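Local coordinates for malate dehydrogenase (Entamoeba histolytica, PDB 3I0P), which probably catalyses the NAD-dependent interconversion of malate and oxaloacetate, as a member of the malate/L-lactate dehydrogenase family, at residues A[60-64]-A[65-69]; A[17-20]-A[21-25]. One frame throughout, in Å; residues are numbered along the deposited sequence.

Contact 1. Residues A[60-64]-A[65-69]; sequences IDRIK and KGMIN
Asp61 meets Lys65 one turn on, at the C-terminal end of helix 55-64. Lys65 N donates a weak hydrogen bond to Asp61 O, bent to 135° at the hydrogen. The lysine chain then folds back at chi3 (-90°), which lays CE 3.4 Å from Asp61 O. Its amine stays apart from the carboxylate. That carboxylate is engaged with Lys56 in a salt bridge, and Lys64 NZ adds a weak, long one at 3.5 Å from Asp61 OD1.

Arg62 makes the broadest contact. Met67 N donates to Arg62 O at 2.8 Å. The Arg62 side chain is extended from CG to NE and crosses that of Met67 at a slant. Met67 SD lies 3.9 Å from both Arg62 CG and Arg62 CD, so the thioether packs on the aliphatic part of the arginine. Met67 CE comes obliquely to the guanidinium. Closer to the backbone, Ile68 CD1 lies 3.9 Å from Arg62 CB. The nearest approach of the Arg62 side chain to a bound NAD is about 9 Å, too far for direct contact.

Ile63 O accepts from Gly66 N at 3.1 Å, with the donor well above the carbonyl plane. Together with the Met67 to Arg62 bond this is a Schellman motif. Gly66 is its C-prime residue, and its positive phi (64°) turns the chain out of the helix. A water donates to Ile63 O and also to Ile68 O, bridging the helix end to the outgoing chain. Ile63 CG1 also packs on Ile68 CB at 4.1 Å. Phe92 touches both isoleucines, and Phe280 touches Met67. Lys64 closes the helix at the surface, where its side chain touches Tyr359 of helix 346-359.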
loop_
_atom_site.group_PDB
_atom_site.type_symbol
_atom_site.label_atom_id
_atom_site.label_comp_id
_atom_site.label_asym_id
_atom_site.label_seq_id
_atom_site.Cartn_x
_atom_site.Cartn_y
_atom_site.Cartn_z
ATOM N N ILE A 60 -13.794 -12.010 -25.300
ATOM C CA ILE A 60 -14.173 -12.634 -26.574
ATOM C C ILE A 60 -14.094 -11.648 -27.745
ATOM O O ILE A 60 -13.429 -11.916 -28.738
ATOM C CB ILE A 60 -15.545 -13.376 -26.498
ATOM C CG1 ILE A 60 -15.582 -14.342 -25.293
ATOM C CG2 ILE A 60 -15.843 -14.137 -27.807
ATOM C CD1 ILE A 60 -14.461 -15.391 -25.255
ATOM N N ASP A 61 -14.742 -10.500 -27.612
ATOM C CA ASP A 61 -14.677 -9.459 -28.634
ATOM C C ASP A 61 -13.244 -9.025 -28.930
ATOM O O ASP A 61 -12.934 -8.580 -30.038
ATOM C CB ASP A 61 -15.469 -8.227 -28.199
ATOM C CG ASP A 61 -16.977 -8.395 -28.355
ATOM O OD1 ASP A 61 -17.442 -9.455 -28.845
ATOM O OD2 ASP A 61 -17.695 -7.441 -27.975
ATOM N N ARG A 62 -12.372 -9.140 -27.935
ATOM C CA ARG A 62 -11.009 -8.668 -28.091
ATOM C C ARG A 62 -10.140 -9.712 -28.783
ATOM O O ARG A 62 -9.278 -9.357 -29.592
ATOM C CB ARG A 62 -10.432 -8.205 -26.755
ATOM C CG ARG A 62 -11.187 -7.034 -26.180
ATOM C CD ARG A 62 -10.301 -6.206 -25.275
ATOM N NE ARG A 62 -11.029 -5.100 -24.647
ATOM C CZ ARG A 62 -10.633 -4.476 -23.542
ATOM N NH1 ARG A 62 -9.520 -4.847 -22.931
ATOM N NH2 ARG A 62 -11.352 -3.486 -23.042
ATOM N N ILE A 63 -10.380 -10.990 -28.481
ATOM C CA ILE A 63 -9.765 -12.092 -29.228
ATOM C C ILE A 63 -10.174 -12.022 -30.722
ATOM O O ILE A 63 -9.350 -12.256 -31.626
ATOM C CB ILE A 63 -10.139 -13.461 -28.637
ATOM C CG1 ILE A 63 -9.666 -13.559 -27.182
ATOM C CG2 ILE A 63 -9.540 -14.595 -29.477
ATOM C CD1 ILE A 63 -10.167 -14.787 -26.439
ATOM N N LYS A 64 -11.444 -11.682 -30.956
ATOM C CA LYS A 64 -11.982 -11.472 -32.299
ATOM C C LYS A 64 -11.330 -10.269 -33.002
ATOM O O LYS A 64 -11.137 -10.288 -34.218
ATOM C CB LYS A 64 -13.505 -11.308 -32.242
ATOM C CG LYS A 64 -14.278 -12.629 -32.227
ATOM C CD LYS A 64 -15.734 -12.451 -31.761
ATOM C CE LYS A 64 -16.527 -11.469 -32.629
ATOM N NZ LYS A 64 -17.772 -10.966 -31.971
ATOM N N LYS A 65 -10.986 -9.231 -32.241
ATOM C CA LYS A 65 -10.292 -8.071 -32.804
ATOM C C LYS A 65 -8.763 -8.209 -32.712
ATOM O O LYS A 65 -8.034 -7.225 -32.812
ATOM C CB LYS A 65 -10.786 -6.760 -32.160
ATOM C CG LYS A 65 -12.200 -6.343 -32.599
ATOM C CD LYS A 65 -12.650 -5.016 -31.976
ATOM C CE LYS A 65 -13.379 -5.236 -30.641
ATOM N NZ LYS A 65 -13.475 -4.010 -29.793
ATOM N N GLY A 66 -8.282 -9.435 -32.521
ATOM C CA GLY A 66 -6.835 -9.717 -32.496
ATOM C C GLY A 66 -6.029 -9.067 -31.374
ATOM O O GLY A 66 -4.800 -9.054 -31.421
ATOM N N MET A 67 -6.727 -8.555 -30.356
ATOM C CA MET A 67 -6.112 -7.831 -29.237
ATOM C C MET A 67 -5.465 -8.736 -28.179
ATOM O O MET A 67 -4.676 -8.278 -27.346
ATOM C CB MET A 67 -7.143 -6.916 -28.572
ATOM C CG MET A 67 -7.782 -5.943 -29.522
ATOM S SD MET A 67 -9.111 -4.998 -28.760
ATOM C CE MET A 67 -8.231 -3.850 -27.710
ATOM N N ILE A 68 -5.806 -10.015 -28.211
ATOM C CA ILE A 68 -5.233 -10.992 -27.312
ATOM C C ILE A 68 -4.803 -12.146 -28.196
ATOM O O ILE A 68 -5.511 -12.488 -29.140
ATOM C CB ILE A 68 -6.286 -11.475 -26.270
ATOM C CG1 ILE A 68 -6.770 -10.315 -25.402
ATOM C CG2 ILE A 68 -5.735 -12.573 -25.382
ATOM C CD1 ILE A 68 -8.100 -10.577 -24.701
ATOM N N ASN A 69 -3.647 -12.731 -27.901
ATOM C CA ASN A 69 -3.246 -13.996 -28.500
ATOM C C ASN A 69 -3.604 -15.146 -27.556
ATOM O O ASN A 69 -2.929 -15.361 -26.546
ATOM C CB ASN A 69 -1.747 -13.986 -28.823
ATOM C CG ASN A 69 -1.254 -15.292 -29.447
ATOM O OD1 ASN A 69 -1.992 -16.276 -29.559
ATOM N ND2 ASN A 69 0.010 -15.304 -29.842
HETATM O O HOH W 1 -6.610 -12.900 -31.475
#

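Contact 2. Residues A[17-20]-A[21-25]; sequences FMYQ and VLLKV
Phe17 and Val21 touch through a CH-pi contact one helical turn apart. Val21 CG2 sits over one face of the ring, 3.7 Å from the Phe17 ring centroid and 17° off the normal. It lies nearest the rim atom Phe17 CZ. With chi1 of 174° the ring hangs beside its own carbonyl carbon, which carries it along the helix towards Val21. Tyr19 and Leu23 repeat the pattern. Leu23 CD1 stands over one face of the phenol, 4.1 Å from the Tyr19 ring centroid. Gln20 OE1 also lies 4.1 Å from the same methyl, Leu23 CD1.

The backbone bonds are those of a regular alpha-helix, each amide donating to the carbonyl four residues earlier. Val21 N to Phe17 O is the straightest, with an N-H...O angle of 168°. Lys24 N to Gln20 O spans 2.9 Å. The side chain of Leu22 lies beside Met18 O, and that of Leu23 beside Tyr19 O.

Polar ends turn to other partners. Tyr19 OH is hydrogen-bonded to Glu29, and Gln20 NE2 weakly to Glu16.

This is the last part of helix 11-24. Phe17 packs on Met352 and Leu355 of helix 346-359. Tyr19 lies against helix 29-45, while Met18, Val21 and Leu22 rest on Phe55 of helix 55-64.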
loop_
_atom_site.group_PDB
_atom_site.type_symbol
_atom_site.label_atom_id
_atom_site.label_comp_id
_atom_site.label_asym_id
_atom_site.label_seq_id
_atom_site.Cartn_x
_atom_site.Cartn_y
_atom_site.Cartn_z
ATOM N N PHE A 17 -19.137 -23.048 -19.414
ATOM C CA PHE A 17 -19.503 -22.303 -20.620
ATOM C C PHE A 17 -18.346 -21.446 -21.069
ATOM O O PHE A 17 -18.014 -21.401 -22.248
ATOM C CB PHE A 17 -20.724 -21.422 -20.356
ATOM C CG PHE A 17 -21.083 -20.526 -21.502
ATOM C CD1 PHE A 17 -21.712 -21.042 -22.639
ATOM C CD2 PHE A 17 -20.800 -19.163 -21.452
ATOM C CE1 PHE A 17 -22.052 -20.212 -23.712
ATOM C CE2 PHE A 17 -21.133 -18.319 -22.521
ATOM C CZ PHE A 17 -21.761 -18.844 -23.653
ATOM N N MET A 18 -17.725 -20.786 -20.099
ATOM C CA MET A 18 -16.614 -19.885 -20.343
ATOM C C MET A 18 -15.459 -20.664 -20.973
ATOM O O MET A 18 -14.839 -20.218 -21.935
ATOM C CB MET A 18 -16.208 -19.244 -19.024
ATOM C CG MET A 18 -16.034 -17.756 -19.094
ATOM S SD MET A 18 -16.633 -16.793 -17.688
ATOM C CE MET A 18 -16.089 -17.756 -16.267
ATOM N N TYR A 19 -15.217 -21.857 -20.445
ATOM C CA TYR A 19 -14.146 -22.722 -20.898
ATOM C C TYR A 19 -14.401 -23.281 -22.306
ATOM O O TYR A 19 -13.468 -23.395 -23.109
ATOM C CB TYR A 19 -13.963 -23.828 -19.863
ATOM C CG TYR A 19 -13.125 -25.017 -20.259
ATOM C CD1 TYR A 19 -11.734 -24.932 -20.332
ATOM C CD2 TYR A 19 -13.725 -26.251 -20.501
ATOM C CE1 TYR A 19 -10.959 -26.051 -20.678
ATOM C CE2 TYR A 19 -12.966 -27.373 -20.844
ATOM C CZ TYR A 19 -11.587 -27.264 -20.928
ATOM O OH TYR A 19 -10.851 -28.369 -21.259
ATOM N N GLN A 20 -15.656 -23.616 -22.613
ATOM C CA GLN A 20 -15.988 -24.111 -23.949
ATOM C C GLN A 20 -15.879 -23.004 -24.999
ATOM O O GLN A 20 -15.328 -23.224 -26.077
ATOM C CB GLN A 20 -17.367 -24.778 -24.000
ATOM C CG GLN A 20 -17.544 -26.018 -23.107
ATOM C CD GLN A 20 -16.582 -27.169 -23.411
ATOM O OE1 GLN A 20 -16.223 -27.427 -24.565
ATOM N NE2 GLN A 20 -16.181 -27.882 -22.357
ATOM N N VAL A 21 -16.377 -21.814 -24.680
ATOM C CA VAL A 21 -16.304 -20.701 -25.624
ATOM C C VAL A 21 -14.848 -20.277 -25.903
ATOM O O VAL A 21 -14.506 -19.881 -27.033
ATOM C CB VAL A 21 -17.170 -19.499 -25.177
ATOM C CG1 VAL A 21 -17.075 -18.358 -26.185
ATOM C CG2 VAL A 21 -18.616 -19.925 -25.011
ATOM N N LEU A 22 -13.996 -20.385 -24.886
ATOM C CA LEU A 22 -12.584 -20.041 -25.033
ATOM C C LEU A 22 -11.843 -21.052 -25.902
ATOM O O LEU A 22 -10.933 -20.688 -26.642
ATOM C CB LEU A 22 -11.910 -19.899 -23.667
ATOM C CG LEU A 22 -12.167 -18.614 -22.877
ATOM C CD1 LEU A 22 -11.879 -18.814 -21.390
ATOM C CD2 LEU A 22 -11.345 -17.463 -23.450
ATOM N N LEU A 23 -12.236 -22.321 -25.809
ATOM C CA LEU A 23 -11.729 -23.348 -26.715
ATOM C C LEU A 23 -12.181 -23.068 -28.142
ATOM O O LEU A 23 -11.366 -23.084 -29.065
ATOM C CB LEU A 23 -12.197 -24.733 -26.293
ATOM C CG LEU A 23 -11.573 -25.311 -25.029
ATOM C CD1 LEU A 23 -12.218 -26.647 -24.682
ATOM C CD2 LEU A 23 -10.064 -25.448 -25.191
ATOM N N LYS A 24 -13.471 -22.783 -28.309
ATOM C CA LYS A 24 -14.056 -22.537 -29.626
ATOM C C LYS A 24 -13.394 -21.391 -30.375
ATOM O O LYS A 24 -13.264 -21.468 -31.591
ATOM C CB LYS A 24 -15.562 -22.298 -29.534
ATOM C CG LYS A 24 -16.364 -23.522 -29.128
ATOM C CD LYS A 24 -16.413 -24.587 -30.213
ATOM C CE LYS A 24 -17.232 -25.775 -29.731
ATOM N NZ LYS A 24 -17.554 -26.722 -30.816
ATOM N N VAL A 25 -12.980 -20.343 -29.655
ATOM C CA VAL A 25 -12.286 -19.193 -30.275
ATOM C C VAL A 25 -10.772 -19.396 -30.357
ATOM O O VAL A 25 -10.021 -18.453 -30.620
ATOM C CB VAL A 25 -12.609 -17.844 -29.587
ATOM C CG1 VAL A 25 -14.104 -17.554 -29.654
ATOM C CG2 VAL A 25 -12.119 -17.836 -28.144
#

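Contact 1 and contact 2 both lie near helix ends, and they pack on each other. Ile63 CD1 of contact 1 lies 4.0 Å from Val25 CG2 of contact 2. Ile60 CD1 comes within 4.1 Å of Val21 CG1. Helices 55-64 and 11-24 thus meet through aliphatic side chains, and helix 346-359 touches both. Contact 2 is the more buried, with four touching residues buried and one exposed, against two and two in contact 1. Contact 2 is regular helix, with aromatic faces covered by methyl groups. Contact 1 is where a helix stops, and it relies on capping amides, a bridging water and a thioether packed on an arginine chain.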